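Local coordinates for protein chitinase A (Pteris ryukyuensis, PDB 4RL3) that probably hydrolyses the glycosidic bonds of chitin, this chain being the catalytic family 18 glycosidase domain of a longer fern protein that also carries LysM modules, at residues Thr133-Leu145 with Gln165-Ile177. Residues are numbered along the deposited sequence; the frame is centred on the assembly and turned at random.
Sequences TFVSCIGQLITQL and QYTALFGQYSSVI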
ATOM      1  N   THR A 133     -12.910  17.198   1.799  1.00  7.09           N
ATOM      2  CA  THR A 133     -12.428  17.015   3.163  1.00  6.93           C
ATOM      3  C   THR A 133     -11.375  15.917   3.217  1.00  6.44           C
ATOM      4  O   THR A 133     -10.316  16.110   3.797  1.00  6.32           O
ATOM      5  CB  THR A 133     -13.577  16.732   4.137  1.00  7.28           C
ATOM      6  OG1 THR A 133     -14.392  17.908   4.247  1.00  8.10           O
ATOM      7  CG2 THR A 133     -13.048  16.342   5.509  1.00  7.49           C
ATOM      8  N   PHE A 134     -11.659  14.779   2.586  1.00  5.98           N
ATOM      9  CA  PHE A 134     -10.697  13.681   2.518  1.00  5.68           C
ATOM     10  C   PHE A 134      -9.375  14.124   1.886  1.00  5.66           C
ATOM     11  O   PHE A 134      -8.303  13.879   2.433  1.00  5.50           O
ATOM     12  CB  PHE A 134     -11.281  12.493   1.744  1.00  5.70           C
ATOM     13  CG  PHE A 134     -10.307  11.372   1.506  1.00  5.64           C
ATOM     14  CD1 PHE A 134      -9.850  10.600   2.561  1.00  5.62           C
ATOM     15  CD2 PHE A 134      -9.834  11.097   0.229  1.00  5.62           C
ATOM     16  CE1 PHE A 134      -8.952   9.576   2.346  1.00  5.57           C
ATOM     17  CE2 PHE A 134      -8.945  10.052   0.000  1.00  5.63           C
ATOM     18  CZ  PHE A 134      -8.488   9.308   1.069  1.00  5.60           C
ATOM     19  N   VAL A 135      -9.458  14.790   0.744  1.00  5.57           N
ATOM     20  CA  VAL A 135      -8.263  15.192   0.028  1.00  5.71           C
ATOM     21  C   VAL A 135      -7.429  16.174   0.856  1.00  5.52           C
ATOM     22  O   VAL A 135      -6.205  16.062   0.924  1.00  5.56           O
ATOM     23  CB  VAL A 135      -8.623  15.780  -1.361  1.00  5.81           C
ATOM     24  CG1 VAL A 135      -7.427  16.454  -2.008  1.00  5.94           C
ATOM     25  CG2 VAL A 135      -9.202  14.696  -2.272  1.00  5.99           C
ATOM     26  N   SER A 136      -8.087  17.140   1.484  1.00  5.24           N
ATOM     27  CA  SER A 136      -7.388  18.093   2.330  1.00  5.07           C
ATOM     28  C   SER A 136      -6.663  17.398   3.487  1.00  4.96           C
ATOM     29  O   SER A 136      -5.503  17.676   3.754  1.00  4.82           O
ATOM     30  CB  SER A 136      -8.377  19.111   2.890  1.00  5.09           C
ATOM     31  OG  SER A 136      -7.695  20.099   3.648  1.00  5.16           O
ATOM     32  N   CYS A 137      -7.357  16.486   4.159  1.00  4.89           N
ATOM     33  CA  CYS A 137      -6.758  15.766   5.290  1.00  4.80           C
ATOM     34  C   CYS A 137      -5.510  14.991   4.864  1.00  4.82           C
ATOM     35  O   CYS A 137      -4.450  15.101   5.481  1.00  4.76           O
ATOM     36  CB  CYS A 137      -7.762  14.782   5.904  1.00  4.92           C
ATOM     37  SG  CYS A 137      -9.028  15.566   6.926  1.00  5.16           S
ATOM     38  N   ILE A 138      -5.643  14.193   3.819  1.00  4.73           N
ATOM     39  CA  ILE A 138      -4.547  13.319   3.411  1.00  4.66           C
ATOM     40  C   ILE A 138      -3.405  14.106   2.767  1.00  4.70           C
ATOM     41  O   ILE A 138      -2.227  13.823   3.022  1.00  4.63           O
ATOM     42  CB  ILE A 138      -5.032  12.217   2.446  1.00  4.64           C
ATOM     43  CG1 ILE A 138      -6.066  11.315   3.132  1.00  4.64           C
ATOM     44  CG2 ILE A 138      -3.862  11.399   1.909  1.00  4.65           C
ATOM     45  CD1 ILE A 138      -5.597  10.640   4.396  1.00  4.71           C
ATOM     46  N   GLY A 139      -3.743  15.075   1.925  1.00  4.69           N
ATOM     47  CA  GLY A 139      -2.723  15.886   1.283  1.00  4.79           C
ATOM     48  C   GLY A 139      -1.875  16.623   2.305  1.00  4.88           C
ATOM     49  O   GLY A 139      -0.640  16.668   2.211  1.00  5.00           O
ATOM     50  N   GLN A 140      -2.529  17.188   3.310  1.00  4.95           N
ATOM     51  CA  GLN A 140      -1.810  17.877   4.392  1.00  5.12           C
ATOM     52  C   GLN A 140      -0.960  16.911   5.211  1.00  5.00           C
ATOM     53  O   GLN A 140       0.159  17.224   5.576  1.00  4.99           O
ATOM     54  CB  GLN A 140      -2.793  18.593   5.308  1.00  5.37           C
ATOM     55  CG  GLN A 140      -3.400  19.835   4.704  1.00  5.67           C
ATOM     56  CD  GLN A 140      -4.233  20.584   5.728  1.00  5.96           C
ATOM     57  OE1 GLN A 140      -3.691  21.132   6.688  1.00  6.95           O
ATOM     58  NE2 GLN A 140      -5.546  20.593   5.552  1.00  6.02           N
ATOM     59  N   LEU A 141      -1.511  15.739   5.520  1.00  4.82           N
ATOM     60  CA  LEU A 141      -0.784  14.708   6.263  1.00  4.74           C
ATOM     61  C   LEU A 141       0.514  14.342   5.537  1.00  4.80           C
ATOM     62  O   LEU A 141       1.591  14.352   6.130  1.00  4.84           O
ATOM     63  CB  LEU A 141      -1.666  13.473   6.434  1.00  4.67           C
ATOM     64  CG  LEU A 141      -0.997  12.209   6.972  1.00  4.60           C
ATOM     65  CD1 LEU A 141      -0.417  12.450   8.362  1.00  4.64           C
ATOM     66  CD2 LEU A 141      -1.982  11.061   6.986  1.00  4.57           C
ATOM     67  N   ILE A 142       0.406  14.036   4.247  1.00  4.90           N
ATOM     68  CA  ILE A 142       1.589  13.631   3.483  1.00  4.96           C
ATOM     69  C   ILE A 142       2.595  14.779   3.370  1.00  5.08           C
ATOM     70  O   ILE A 142       3.802  14.593   3.540  1.00  4.97           O
ATOM     71  CB  ILE A 142       1.209  13.117   2.077  1.00  5.01           C
ATOM     72  CG1 ILE A 142       0.411  11.826   2.185  1.00  5.04           C
ATOM     73  CG2 ILE A 142       2.454  12.896   1.239  1.00  4.97           C
ATOM     74  CD1 ILE A 142      -0.250  11.403   0.885  1.00  5.09           C
ATOM     75  N   THR A 143       2.081  15.971   3.091  1.00  5.30           N
ATOM     76  CA  THR A 143       2.918  17.144   2.896  1.00  5.58           C
ATOM     77  C   THR A 143       3.699  17.455   4.171  1.00  5.78           C
ATOM     78  O   THR A 143       4.912  17.705   4.124  1.00  5.95           O
ATOM     79  CB  THR A 143       2.066  18.358   2.471  1.00  5.64           C
ATOM     80  OG1 THR A 143       1.476  18.094   1.193  1.00  5.75           O
ATOM     81  CG2 THR A 143       2.899  19.628   2.402  1.00  5.75           C
ATOM     82  N   GLN A 144       3.028  17.395   5.314  1.00  6.11           N
ATOM     83  CA  GLN A 144       3.703  17.635   6.587  1.00  6.42           C
ATOM     84  C   GLN A 144       4.721  16.549   6.934  1.00  6.33           C
ATOM     85  O   GLN A 144       5.811  16.861   7.414  1.00  6.35           O
ATOM     86  CB  GLN A 144       2.706  17.758   7.727  1.00  7.05           C
ATOM     87  CG  GLN A 144       1.924  19.051   7.745  1.00  7.69           C
ATOM     88  CD  GLN A 144       1.231  19.296   9.079  1.00  8.58           C
ATOM     89  OE1 GLN A 144       1.779  19.018  10.153  1.00  9.88           O
ATOM     90  NE2 GLN A 144       0.056  19.872   9.017  1.00  9.62           N
ATOM     91  N   LEU A 145       4.383  15.275   6.725  1.00  6.24           N
ATOM     92  CA  LEU A 145       5.344  14.219   7.037  1.00  6.33           C
ATOM     93  C   LEU A 145       6.591  14.332   6.168  1.00  6.44           C
ATOM     94  O   LEU A 145       7.687  14.038   6.647  1.00  6.63           O
ATOM     95  CB  LEU A 145       4.724  12.833   6.905  1.00  6.28           C
ATOM     96  CG  LEU A 145       3.674  12.462   7.961  1.00  6.36           C
ATOM     97  CD1 LEU A 145       3.037  11.142   7.575  1.00  6.32           C
ATOM     98  CD2 LEU A 145       4.240  12.370   9.371  1.00  6.32           C
ATOM     99  N   GLN A 165     -12.085  10.160  -5.467  1.00  6.84           N
ATOM    100  CA  GLN A 165     -11.293  10.588  -4.322  1.00  6.55           C
ATOM    101  C   GLN A 165      -9.806  10.603  -4.629  1.00  6.04           C
ATOM    102  O   GLN A 165      -9.113  11.585  -4.361  1.00  5.88           O
ATOM    103  CB  GLN A 165     -11.543   9.684  -3.121  1.00  6.77           C
ATOM    104  CG  GLN A 165     -12.916   9.873  -2.484  1.00  7.00           C
ATOM    105  CD  GLN A 165     -14.048   9.116  -3.164  1.00  7.32           C
ATOM    106  OE1 GLN A 165     -13.838   8.259  -4.034  1.00  7.81           O
ATOM    107  NE2 GLN A 165     -15.270   9.435  -2.759  1.00  7.82           N
ATOM    108  N   TYR A 166      -9.294   9.506  -5.166  1.00  5.63           N
ATOM    109  CA  TYR A 166      -7.848   9.388  -5.317  1.00  5.46           C
ATOM    110  C   TYR A 166      -7.266  10.149  -6.506  1.00  5.61           C
ATOM    111  O   TYR A 166      -6.130  10.610  -6.434  1.00  5.58           O
ATOM    112  CB  TYR A 166      -7.422   7.930  -5.304  1.00  5.21           C
ATOM    113  CG  TYR A 166      -7.447   7.344  -3.908  1.00  5.11           C
ATOM    114  CD1 TYR A 166      -6.363   7.512  -3.044  1.00  5.11           C
ATOM    115  CD2 TYR A 166      -8.560   6.660  -3.433  1.00  5.09           C
ATOM    116  CE1 TYR A 166      -6.380   6.993  -1.764  1.00  5.02           C
ATOM    117  CE2 TYR A 166      -8.585   6.145  -2.152  1.00  5.04           C
ATOM    118  CZ  TYR A 166      -7.496   6.316  -1.321  1.00  5.00           C
ATOM    119  OH  TYR A 166      -7.513   5.792  -0.039  1.00  4.96           O
ATOM    120  N   THR A 167      -8.020  10.296  -7.600  1.00  5.81           N
ATOM    121  CA  THR A 167      -7.517  11.146  -8.683  1.00  6.03           C
ATOM    122  C   THR A 167      -7.452  12.619  -8.262  1.00  6.12           C
ATOM    123  O   THR A 167      -6.535  13.346  -8.648  1.00  6.50           O
ATOM    124  CB  THR A 167      -8.318  11.016  -9.997  1.00  6.04           C
ATOM    125  OG1 THR A 167      -9.701  11.344  -9.774  1.00  6.13           O
ATOM    126  CG2 THR A 167      -8.172   9.616 -10.596  1.00  6.14           C
ATOM    127  N   ALA A 168      -8.428  13.064  -7.472  1.00  6.12           N
ATOM    128  CA  ALA A 168      -8.402  14.423  -6.936  1.00  6.17           C
ATOM    129  C   ALA A 168      -7.173  14.598  -6.051  1.00  6.25           C
ATOM    130  O   ALA A 168      -6.447  15.586  -6.162  1.00  6.36           O
ATOM    131  CB  ALA A 168      -9.669  14.721  -6.151  1.00  6.08           C
ATOM    132  N   LEU A 169      -6.937  13.617  -5.182  1.00  6.42           N
ATOM    133  CA  LEU A 169      -5.777  13.637  -4.297  1.00  6.63           C
ATOM    134  C   LEU A 169      -4.471  13.646  -5.092  1.00  6.72           C
ATOM    135  O   LEU A 169      -3.609  14.492  -4.862  1.00  6.72           O
ATOM    136  CB  LEU A 169      -5.810  12.437  -3.348  1.00  6.75           C
ATOM    137  CG  LEU A 169      -4.623  12.223  -2.406  1.00  6.90           C
ATOM    138  CD1 LEU A 169      -4.342  13.452  -1.537  1.00  7.01           C
ATOM    139  CD2 LEU A 169      -4.858  10.974  -1.560  1.00  7.02           C
ATOM    140  N   PHE A 170      -4.325  12.727  -6.049  1.00  6.89           N
ATOM    141  CA  PHE A 170      -3.080  12.642  -6.806  1.00  7.12           C
ATOM    142  C   PHE A 170      -2.817  13.876  -7.669  1.00  7.86           C
ATOM    143  O   PHE A 170      -1.690  14.361  -7.741  1.00  7.92           O
ATOM    144  CB  PHE A 170      -3.031  11.383  -7.683  1.00  6.92           C
ATOM    145  CG  PHE A 170      -1.703  11.191  -8.364  1.00  6.64           C
ATOM    146  CD1 PHE A 170      -0.625  10.646  -7.678  1.00  6.56           C
ATOM    147  CD2 PHE A 170      -1.512  11.600  -9.676  1.00  6.57           C
ATOM    148  CE1 PHE A 170       0.611  10.492  -8.287  1.00  6.51           C
ATOM    149  CE2 PHE A 170      -0.276  11.459 -10.279  1.00  6.50           C
ATOM    150  CZ  PHE A 170       0.781  10.896  -9.596  1.00  6.52           C
ATOM    151  N   GLY A 171      -3.860  14.375  -8.326  1.00  8.81           N
ATOM    152  CA  GLY A 171      -3.718  15.507  -9.239  1.00 10.12           C
ATOM    153  C   GLY A 171      -3.277  16.772  -8.526  1.00 11.28           C
ATOM    154  O   GLY A 171      -2.666  17.656  -9.134  1.00 12.88           O
ATOM    155  N   GLN A 172      -3.587  16.825  -7.230  1.00 12.16           N
ATOM    156  CA  GLN A 172      -3.296  17.953  -6.360  1.00 12.54           C
ATOM    157  C   GLN A 172      -1.951  17.856  -5.618  1.00 11.71           C
ATOM    158  O   GLN A 172      -1.304  18.871  -5.359  1.00 12.67           O
ATOM    159  CB  GLN A 172      -4.429  18.054  -5.338  1.00 13.18           C
ATOM    160  CG  GLN A 172      -4.557  19.404  -4.668  1.00 13.86           C
ATOM    161  CD  GLN A 172      -5.875  19.605  -3.974  1.00 13.86           C
ATOM    162  OE1 GLN A 172      -6.000  20.471  -3.109  1.00 18.44           O
ATOM    163  NE2 GLN A 172      -6.880  18.800  -4.332  1.00 13.97           N
ATOM    164  N   TYR A 173      -1.539  16.632  -5.279  1.00 10.17           N
ATOM    165  CA  TYR A 173      -0.388  16.392  -4.408  1.00  9.09           C
ATOM    166  C   TYR A 173       0.637  15.457  -5.050  1.00  9.11           C
ATOM    167  O   TYR A 173       1.417  14.792  -4.366  1.00  8.62           O
ATOM    168  CB  TYR A 173      -0.880  15.830  -3.058  1.00  8.53           C
ATOM    169  CG  TYR A 173      -1.581  16.866  -2.232  1.00  8.14           C
ATOM    170  CD1 TYR A 173      -0.850  17.767  -1.476  1.00  8.07           C
ATOM    171  CD2 TYR A 173      -2.967  16.971  -2.223  1.00  7.96           C
ATOM    172  CE1 TYR A 173      -1.477  18.741  -0.728  1.00  7.94           C
ATOM    173  CE2 TYR A 173      -3.595  17.943  -1.483  1.00  7.92           C
ATOM    174  CZ  TYR A 173      -2.843  18.824  -0.735  1.00  7.98           C
ATOM    175  OH  TYR A 173      -3.428  19.815   0.007  1.00  8.73           O
ATOM    176  N   SER A 174       0.691  15.439  -6.383  1.00  9.01           N
ATOM    177  CA  SER A 174       1.599  14.506  -7.046  1.00  9.29           C
ATOM    178  C   SER A 174       3.062  14.720  -6.669  1.00  9.09           C
ATOM    179  O   SER A 174       3.827  13.766  -6.608  1.00  9.09           O
ATOM    180  CB  SER A 174       1.414  14.515  -8.564  1.00  9.50           C
ATOM    181  OG  SER A 174       1.747  15.763  -9.127  1.00 10.01           O
ATOM    182  N   SER A 175       3.460  15.957  -6.373  1.00  8.98           N
ATOM    183  CA  SER A 175       4.852  16.208  -6.012  1.00  9.03           C
ATOM    184  C   SER A 175       5.290  15.519  -4.722  1.00  8.46           C
ATOM    185  O   SER A 175       6.487  15.309  -4.517  1.00  9.41           O
ATOM    186  CB  SER A 175       5.123  17.706  -5.901  1.00  9.40           C
ATOM    187  OG  SER A 175       4.452  18.261  -4.789  1.00 10.06           O
ATOM    188  N   VAL A 176       4.343  15.175  -3.849  1.00  7.65           N
ATOM    189  CA  VAL A 176       4.697  14.499  -2.598  1.00  7.12           C
ATOM    190  C   VAL A 176       4.194  13.054  -2.532  1.00  6.65           C
ATOM    191  O   VAL A 176       4.415  12.365  -1.537  1.00  6.56           O
ATOM    192  CB  VAL A 176       4.234  15.293  -1.349  1.00  6.98           C
ATOM    193  CG1 VAL A 176       5.002  16.610  -1.242  1.00  7.10           C
ATOM    194  CG2 VAL A 176       2.726  15.526  -1.343  1.00  7.02           C
ATOM    195  N   ILE A 177       3.549  12.580  -3.594  1.00  6.17           N
ATOM    196  CA  ILE A 177       3.129  11.191  -3.663  1.00  6.04           C
ATOM    197  C   ILE A 177       4.059  10.462  -4.624  1.00  5.90           C
ATOM    198  O   ILE A 177       4.036  10.703  -5.821  1.00  5.91           O
ATOM    199  CB  ILE A 177       1.656  11.064  -4.100  1.00  5.88           C
ATOM    200  CG1 ILE A 177       0.738  11.678  -3.033  1.00  5.86           C
ATOM    201  CG2 ILE A 177       1.273   9.595  -4.299  1.00  5.91           C
ATOM    202  CD1 ILE A 177      -0.671  11.920  -3.497  1.00  5.83           C
TER
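Tyr173 lies with one ring face against Gly139: the glycine CA stands 3.4 Å from the ring centroid, a nearly axial CH-pi contact. The absence of a side chain at Gly139 permits this, since a CB there would clash with the ring. At the same ring, Thr143 OG1 passes 3.6 Å from Tyr173 CD1; with OG1 anti to its own carbonyl carbon (chi1 -64°), this hydroxyl donates to Gly139 O, which also accepts from Thr143 N on the opposite side of the carbonyl plane. Replacing Tyr173 by an alanine removes the ring, which would probably open a gap over Gly139 CA and take away one wall of the socket that holds Val135. That socket, formed by Ala168, Leu169, Gln172 and Tyr173, takes Val135 as a knob into a hole: CG2 meets Ala168 CB at 3.9 Å, while CG1 faces the amide end of Gln172. Deeper in, Leu169 CD2 touches Ile138 CG2 at 3.6 Å, the two side chains crossing nearly at right angles. Phe134 turns its edge to the face of Tyr166, with centroids 5.6 Å apart and planes at 73°; the Tyr166 hydroxyl is hydrogen-bonded to Tyr123 O. Farther along the 165-177 segment, Val176 CG2 packs on Ile142 CG2 at 3.7 Å. The axes of segments 133-145 and 165-173 approach to 9.4 Å and cross at -44°. Ile138 and Leu169 also rest on strands 118-123 and 153-156, respectively, evidence that these are consecutive outer helices packed side by side on parallel strands, as in the TIM barrel of family 18 glycosidases.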